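Local coordinates for uncharacterized protein YacP (Bacillus subtilis, PDB 5MQ8) that is the endoribonuclease Rae1, with a PIN-like NYN domain, involved in ribosome-dependent mRNA decay, at residues E82-L87 and E107-F112; I98-S103 and Q114-K119. All coordinates share one frame; numbering follows the deposited sequence.

The two contacts lie side by side in the YacP-like NYN domain, their centres about 9 Å apart. Interaction 1 packs helix 80-90 against the loop that runs from strand 98-101 to strand 117-119. It is mostly buried and joined by apolar contacts, with the Glu85 carboxylate lying beside the Ala110 methyl group. Interaction 2 pairs the two strands that this loop connects and rests on backbone hydrogen bonds; it is only partly buried, since strand 117-119 forms one border of the sheet. Val100 connects them, as Ile84, Trp109 and Ile111 of interaction 1 all touch its side chain. A probable hydrogen bond from Gln114 NE2 to Glu85 OE1 is a second tie.

Interaction 1 of 2, residues E82-L87 and E107-F112; sequences ERIEKL and EQWAIF
Glu85 and Ile84 of helix 80-90 meet Trp109, Ala110 and Ile111 of the loop, and the Glu85 side chain runs outward past two of them. Its CB sits 4.2 Å from Ile111 CB, the residue pair with the closest CA atoms across the segments. CG stands anti to the backbone N (chi1 -174°) and is still within 4.3 Å of Ile111 CB. Beyond it the chain is extended, and CD passes on to Ala110, 4.2 Å from its CB. At the tip OE1 lies 3.5 Å from Ala110 CB and takes a hydrogen bond from Gln114 NE2, so the carboxylate has a polar partner beside the methyl group. Gln114 NE2 also makes a weak hydrogen bond to Ala110 O, within the loop, so the amide joins Ala110 to Glu85.

Deeper in, Ile84 does the apolar work. Its CD1 comes to the edge of the Trp109 indole, in the plane of the ring, 3.9 Å from CZ3 and equally near CH2, while its CG2 lies 4.3 Å from Ile111 CG2. The indole is held from the other end by NE1, bonded to Asp104 OD2, and Trp109 N is bonded to Asp81 OD2 near the start of the helix. Phe112 N bonds back to Trp109 O (3.1 Å), the i to i-3 bond of the 3-10 turn presenting Ala110 and Ile111. Ile84, Trp109 and Ile111 all rest on Val100 of the sheet. The arrangement is that of a layered alpha/beta domain of the PIN-like kind, with a helix on a parallel sheet and a connecting loop packed against the flank of the helix.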
loop_
_atom_site.group_PDB
_atom_site.type_symbol
_atom_site.label_atom_id
_atom_site.label_comp_id
_atom_site.label_asym_id
_atom_site.label_seq_id
_atom_site.Cartn_x
_atom_site.Cartn_y
_atom_site.Cartn_z
ATOM N N GLU A 82 -13.212 -10.190 32.654
ATOM C CA GLU A 82 -12.654 -9.681 33.913
ATOM C C GLU A 82 -11.661 -8.548 33.629
ATOM O O GLU A 82 -11.733 -7.502 34.279
ATOM C CB GLU A 82 -12.000 -10.804 34.733
ATOM C CG GLU A 82 -13.016 -11.798 35.278
ATOM C CD GLU A 82 -12.469 -13.069 35.907
ATOM O OE1 GLU A 82 -11.278 -13.392 35.696
ATOM O OE2 GLU A 82 -13.256 -13.772 36.579
ATOM N N ARG A 83 -10.788 -8.729 32.614
ATOM C CA ARG A 83 -9.837 -7.699 32.195
ATOM C C ARG A 83 -10.564 -6.491 31.612
ATOM O O ARG A 83 -10.233 -5.362 31.954
ATOM C CB ARG A 83 -8.757 -8.255 31.243
ATOM C CG ARG A 83 -7.721 -7.215 30.770
ATOM C CD ARG A 83 -6.938 -6.551 31.900
ATOM N NE ARG A 83 -6.118 -7.534 32.594
ATOM C CZ ARG A 83 -4.796 -7.495 32.696
ATOM N NH1 ARG A 83 -4.115 -6.460 32.220
ATOM N NH2 ARG A 83 -4.148 -8.471 33.312
ATOM N N ILE A 84 -11.593 -6.735 30.788
ATOM C CA ILE A 84 -12.417 -5.688 30.189
ATOM C C ILE A 84 -13.095 -4.835 31.296
ATOM O O ILE A 84 -13.085 -3.604 31.204
ATOM C CB ILE A 84 -13.389 -6.265 29.126
ATOM C CG1 ILE A 84 -12.618 -6.550 27.818
ATOM C CG2 ILE A 84 -14.566 -5.324 28.868
ATOM C CD1 ILE A 84 -13.287 -7.487 26.823
ATOM N N GLU A 85 -13.596 -5.485 32.365
ATOM C CA GLU A 85 -14.197 -4.783 33.511
ATOM C C GLU A 85 -13.150 -3.882 34.212
ATOM O O GLU A 85 -13.454 -2.732 34.511
ATOM C CB GLU A 85 -14.795 -5.794 34.509
ATOM C CG GLU A 85 -15.562 -5.155 35.657
ATOM C CD GLU A 85 -15.989 -6.106 36.758
ATOM O OE1 GLU A 85 -17.132 -5.961 37.246
ATOM O OE2 GLU A 85 -15.191 -6.997 37.130
ATOM N N LYS A 86 -11.932 -4.403 34.458
ATOM C CA LYS A 86 -10.828 -3.668 35.094
ATOM C C LYS A 86 -10.470 -2.443 34.252
ATOM O O LYS A 86 -10.339 -1.352 34.808
ATOM C CB LYS A 86 -9.595 -4.563 35.278
ATOM C CG LYS A 86 -9.692 -5.511 36.463
ATOM C CD LYS A 86 -8.622 -6.582 36.388
ATOM C CE LYS A 86 -8.920 -7.762 37.283
ATOM N NZ LYS A 86 -7.949 -8.872 37.092
ATOM N N LEU A 87 -10.369 -2.611 32.909
ATOM C CA LEU A 87 -10.065 -1.523 31.975
ATOM C C LEU A 87 -11.148 -0.455 31.972
ATOM O O LEU A 87 -10.823 0.727 32.029
ATOM C CB LEU A 87 -9.842 -2.057 30.555
ATOM C CG LEU A 87 -8.506 -2.740 30.331
ATOM C CD1 LEU A 87 -8.600 -3.711 29.202
ATOM C CD2 LEU A 87 -7.390 -1.715 30.109
ATOM N N GLU A 107 -19.673 -16.161 29.811
ATOM C CA GLU A 107 -19.072 -15.448 30.935
ATOM C C GLU A 107 -20.062 -14.516 31.596
ATOM O O GLU A 107 -21.111 -14.209 31.026
ATOM C CB GLU A 107 -17.791 -14.700 30.510
ATOM C CG GLU A 107 -16.656 -15.586 30.009
ATOM C CD GLU A 107 -16.068 -16.602 30.964
ATOM O OE1 GLU A 107 -15.421 -17.545 30.467
ATOM O OE2 GLU A 107 -16.223 -16.458 32.197
ATOM N N GLN A 108 -19.725 -14.068 32.805
ATOM C CA GLN A 108 -20.562 -13.175 33.601
ATOM C C GLN A 108 -20.837 -11.838 32.952
ATOM O O GLN A 108 -21.982 -11.382 32.993
ATOM C CB GLN A 108 -19.972 -12.965 35.003
ATOM C CG GLN A 108 -20.398 -13.984 36.076
ATOM C CD GLN A 108 -21.739 -14.673 35.881
ATOM O OE1 GLN A 108 -21.847 -15.683 35.175
ATOM N NE2 GLN A 108 -22.785 -14.138 36.495
ATOM N N TRP A 109 -19.793 -11.204 32.350
ATOM C CA TRP A 109 -19.884 -9.880 31.715
ATOM C C TRP A 109 -20.519 -8.871 32.683
ATOM O O TRP A 109 -21.454 -8.159 32.325
ATOM C CB TRP A 109 -20.602 -9.953 30.350
ATOM C CG TRP A 109 -19.795 -10.697 29.328
ATOM C CD1 TRP A 109 -19.975 -11.988 28.925
ATOM C CD2 TRP A 109 -18.586 -10.241 28.698
ATOM N NE1 TRP A 109 -18.977 -12.356 28.055
ATOM C CE2 TRP A 109 -18.098 -11.308 27.910
ATOM C CE3 TRP A 109 -17.874 -9.021 28.708
ATOM C CZ2 TRP A 109 -16.915 -11.205 27.161
ATOM C CZ3 TRP A 109 -16.711 -8.915 27.952
ATOM C CH2 TRP A 109 -16.238 -10.001 27.198
ATOM N N ALA A 110 -20.006 -8.844 33.931
ATOM C CA ALA A 110 -20.464 -7.971 35.025
ATOM C C ALA A 110 -20.457 -6.484 34.659
ATOM O O ALA A 110 -21.273 -5.732 35.186
ATOM C CB ALA A 110 -19.626 -8.211 36.269
ATOM N N ILE A 111 -19.579 -6.074 33.709
ATOM C CA ILE A 111 -19.455 -4.697 33.232
ATOM C C ILE A 111 -20.740 -4.180 32.543
ATOM O O ILE A 111 -20.958 -2.966 32.503
ATOM C CB ILE A 111 -18.188 -4.533 32.343
ATOM C CG1 ILE A 111 -17.761 -3.045 32.247
ATOM C CG2 ILE A 111 -18.334 -5.211 30.959
ATOM C CD1 ILE A 111 -17.309 -2.612 30.911
ATOM N N PHE A 112 -21.599 -5.090 32.032
ATOM C CA PHE A 112 -22.831 -4.690 31.356
ATOM C C PHE A 112 -23.917 -4.198 32.334
ATOM O O PHE A 112 -24.950 -3.673 31.901
ATOM C CB PHE A 112 -23.333 -5.794 30.415
ATOM C CG PHE A 112 -22.426 -6.032 29.228
ATOM C CD1 PHE A 112 -21.866 -4.963 28.531
ATOM C CD2 PHE A 112 -22.167 -7.321 28.778
ATOM C CE1 PHE A 112 -21.017 -5.183 27.450
ATOM C CE2 PHE A 112 -21.321 -7.543 27.686
ATOM C CZ PHE A 112 -20.755 -6.473 27.027
#

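Interaction 2 of 2, residues I98-S103 and Q114-K119; sequences IHVATS and QGALRK
His99 CG lies anti to its carbonyl carbon (chi1 -62°), and the Lys119 chain, leaving anti to the backbone N, bends at chi3 (-92°) and chi4 (72°), which brings NZ toward the imidazole. The two residues sit on neighbouring parallel strands, 98-101 and 117-119, the latter at one border of the five-stranded sheet of this PIN-like domain. NZ stops 3.6 Å from His99 ND1, and a water joins them, 2.8 Å from ND1 and accepting from NZ at 3.0 Å. The far nitrogen of the ring, NE2, is bonded to Asp2. The Leu117 side chain runs beside that of His99 in the same direction, CD1 3.8 Å from CE1.

The backbone ladder alternates in direction, as parallel pairing requires. Leu117 N reaches Ile98 O and Lys119 N reaches Val100 O, while Val100 N and Thr102 N return to Leu117 O and Lys119 O. On the face opposite His99, Val100 CG2 lies 4.2 Å from Ala116 CB, and helix 80-90 covers Val100 through Ile84.

Past the end of strand 98-101, Thr102 CG2 stands 3.7 Å above one face of the Arg118 guanidinium, near its rim. NH2 is bonded to Asp104 O, and both NE and NH2 of Arg118 also make weak bonds, each 3.1 Å long, to Thr102 O.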
loop_
_atom_site.group_PDB
_atom_site.type_symbol
_atom_site.label_atom_id
_atom_site.label_comp_id
_atom_site.label_asym_id
_atom_site.label_seq_id
_atom_site.Cartn_x
_atom_site.Cartn_y
_atom_site.Cartn_z
ATOM N N ILE A 98 -18.326 3.711 27.479
ATOM C CA ILE A 98 -17.620 2.456 27.257
ATOM C C ILE A 98 -18.489 1.527 26.403
ATOM O O ILE A 98 -19.660 1.313 26.710
ATOM C CB ILE A 98 -17.173 1.780 28.600
ATOM C CG1 ILE A 98 -16.284 2.718 29.488
ATOM C CG2 ILE A 98 -16.500 0.415 28.373
ATOM C CD1 ILE A 98 -14.916 3.187 28.943
ATOM N N HIS A 99 -17.909 0.999 25.323
ATOM C CA HIS A 99 -18.544 0.023 24.447
ATOM C C HIS A 99 -17.710 -1.240 24.526
ATOM O O HIS A 99 -16.483 -1.163 24.570
ATOM C CB HIS A 99 -18.607 0.522 23.004
ATOM C CG HIS A 99 -19.411 1.767 22.823
ATOM N ND1 HIS A 99 -20.754 1.715 22.487
ATOM C CD2 HIS A 99 -19.034 3.063 22.917
ATOM C CE1 HIS A 99 -21.151 2.971 22.396
ATOM N NE2 HIS A 99 -20.154 3.817 22.651
ATOM N N VAL A 100 -18.364 -2.407 24.582
ATOM C CA VAL A 100 -17.672 -3.691 24.643
ATOM C C VAL A 100 -18.119 -4.549 23.475
ATOM O O VAL A 100 -19.305 -4.884 23.372
ATOM C CB VAL A 100 -17.823 -4.432 25.995
ATOM C CG1 VAL A 100 -17.004 -5.726 26.011
ATOM C CG2 VAL A 100 -17.438 -3.533 27.171
ATOM N N ALA A 101 -17.164 -4.929 22.610
ATOM C CA ALA A 101 -17.452 -5.782 21.463
ATOM C C ALA A 101 -17.302 -7.252 21.852
ATOM O O ALA A 101 -16.184 -7.730 22.080
ATOM C CB ALA A 101 -16.543 -5.434 20.297
ATOM N N THR A 102 -18.450 -7.954 21.965
ATOM C CA THR A 102 -18.559 -9.382 22.299
ATOM C C THR A 102 -19.967 -9.927 22.045
ATOM O O THR A 102 -20.965 -9.254 22.322
ATOM C CB THR A 102 -18.051 -9.713 23.736
ATOM O OG1 THR A 102 -17.903 -11.128 23.867
ATOM C CG2 THR A 102 -18.946 -9.161 24.857
ATOM N N SER A 103 -20.029 -11.167 21.540
ATOM C CA SER A 103 -21.266 -11.929 21.335
ATOM C C SER A 103 -21.286 -13.136 22.294
ATOM O O SER A 103 -22.156 -13.998 22.172
ATOM C CB SER A 103 -21.389 -12.393 19.886
ATOM O OG SER A 103 -21.834 -11.316 19.083
ATOM N N GLN A 114 -22.746 -2.081 34.728
ATOM C CA GLN A 114 -21.990 -0.910 35.191
ATOM C C GLN A 114 -21.932 0.230 34.143
ATOM O O GLN A 114 -20.966 1.010 34.122
ATOM C CB GLN A 114 -20.567 -1.323 35.622
ATOM C CG GLN A 114 -20.509 -2.147 36.896
ATOM C CD GLN A 114 -19.188 -2.853 37.031
ATOM O OE1 GLN A 114 -18.146 -2.243 37.292
ATOM N NE2 GLN A 114 -19.206 -4.164 36.873
ATOM N N GLY A 115 -22.960 0.315 33.299
ATOM C CA GLY A 115 -23.083 1.364 32.291
ATOM C C GLY A 115 -22.497 1.105 30.911
ATOM O O GLY A 115 -22.780 1.866 29.980
ATOM N N ALA A 116 -21.677 0.042 30.758
ATOM C CA ALA A 116 -21.072 -0.295 29.467
ATOM C C ALA A 116 -22.106 -0.840 28.500
ATOM O O ALA A 116 -23.023 -1.554 28.912
ATOM C CB ALA A 116 -19.947 -1.293 29.649
ATOM N N LEU A 117 -21.967 -0.474 27.217
ATOM C CA LEU A 117 -22.865 -0.909 26.152
ATOM C C LEU A 117 -22.273 -2.085 25.404
ATOM O O LEU A 117 -21.068 -2.141 25.174
ATOM C CB LEU A 117 -23.206 0.244 25.186
ATOM C CG LEU A 117 -24.058 1.391 25.767
ATOM C CD1 LEU A 117 -24.058 2.600 24.848
ATOM C CD2 LEU A 117 -25.499 0.941 26.040
ATOM N N ARG A 118 -23.126 -3.030 25.041
ATOM C CA ARG A 118 -22.723 -4.241 24.351
ATOM C C ARG A 118 -22.863 -4.080 22.852
ATOM O O ARG A 118 -23.920 -3.679 22.360
ATOM C CB ARG A 118 -23.531 -5.441 24.879
ATOM C CG ARG A 118 -23.497 -6.666 23.995
ATOM C CD ARG A 118 -24.157 -7.848 24.646
ATOM N NE ARG A 118 -23.412 -9.033 24.268
ATOM C CZ ARG A 118 -22.937 -9.941 25.105
ATOM N NH1 ARG A 118 -23.227 -9.881 26.396
ATOM N NH2 ARG A 118 -22.219 -10.951 24.651
ATOM N N LYS A 119 -21.785 -4.409 22.129
ATOM C CA LYS A 119 -21.729 -4.394 20.676
ATOM C C LYS A 119 -21.444 -5.827 20.246
ATOM O O LYS A 119 -20.506 -6.454 20.752
ATOM C CB LYS A 119 -20.629 -3.418 20.198
ATOM C CG LYS A 119 -20.629 -3.168 18.705
ATOM C CD LYS A 119 -19.431 -2.312 18.253
ATOM C CE LYS A 119 -19.713 -0.826 18.210
ATOM N NZ LYS A 119 -19.822 -0.216 19.554
HETATM O O HOH W 1 -22.416 -0.032 21.081
#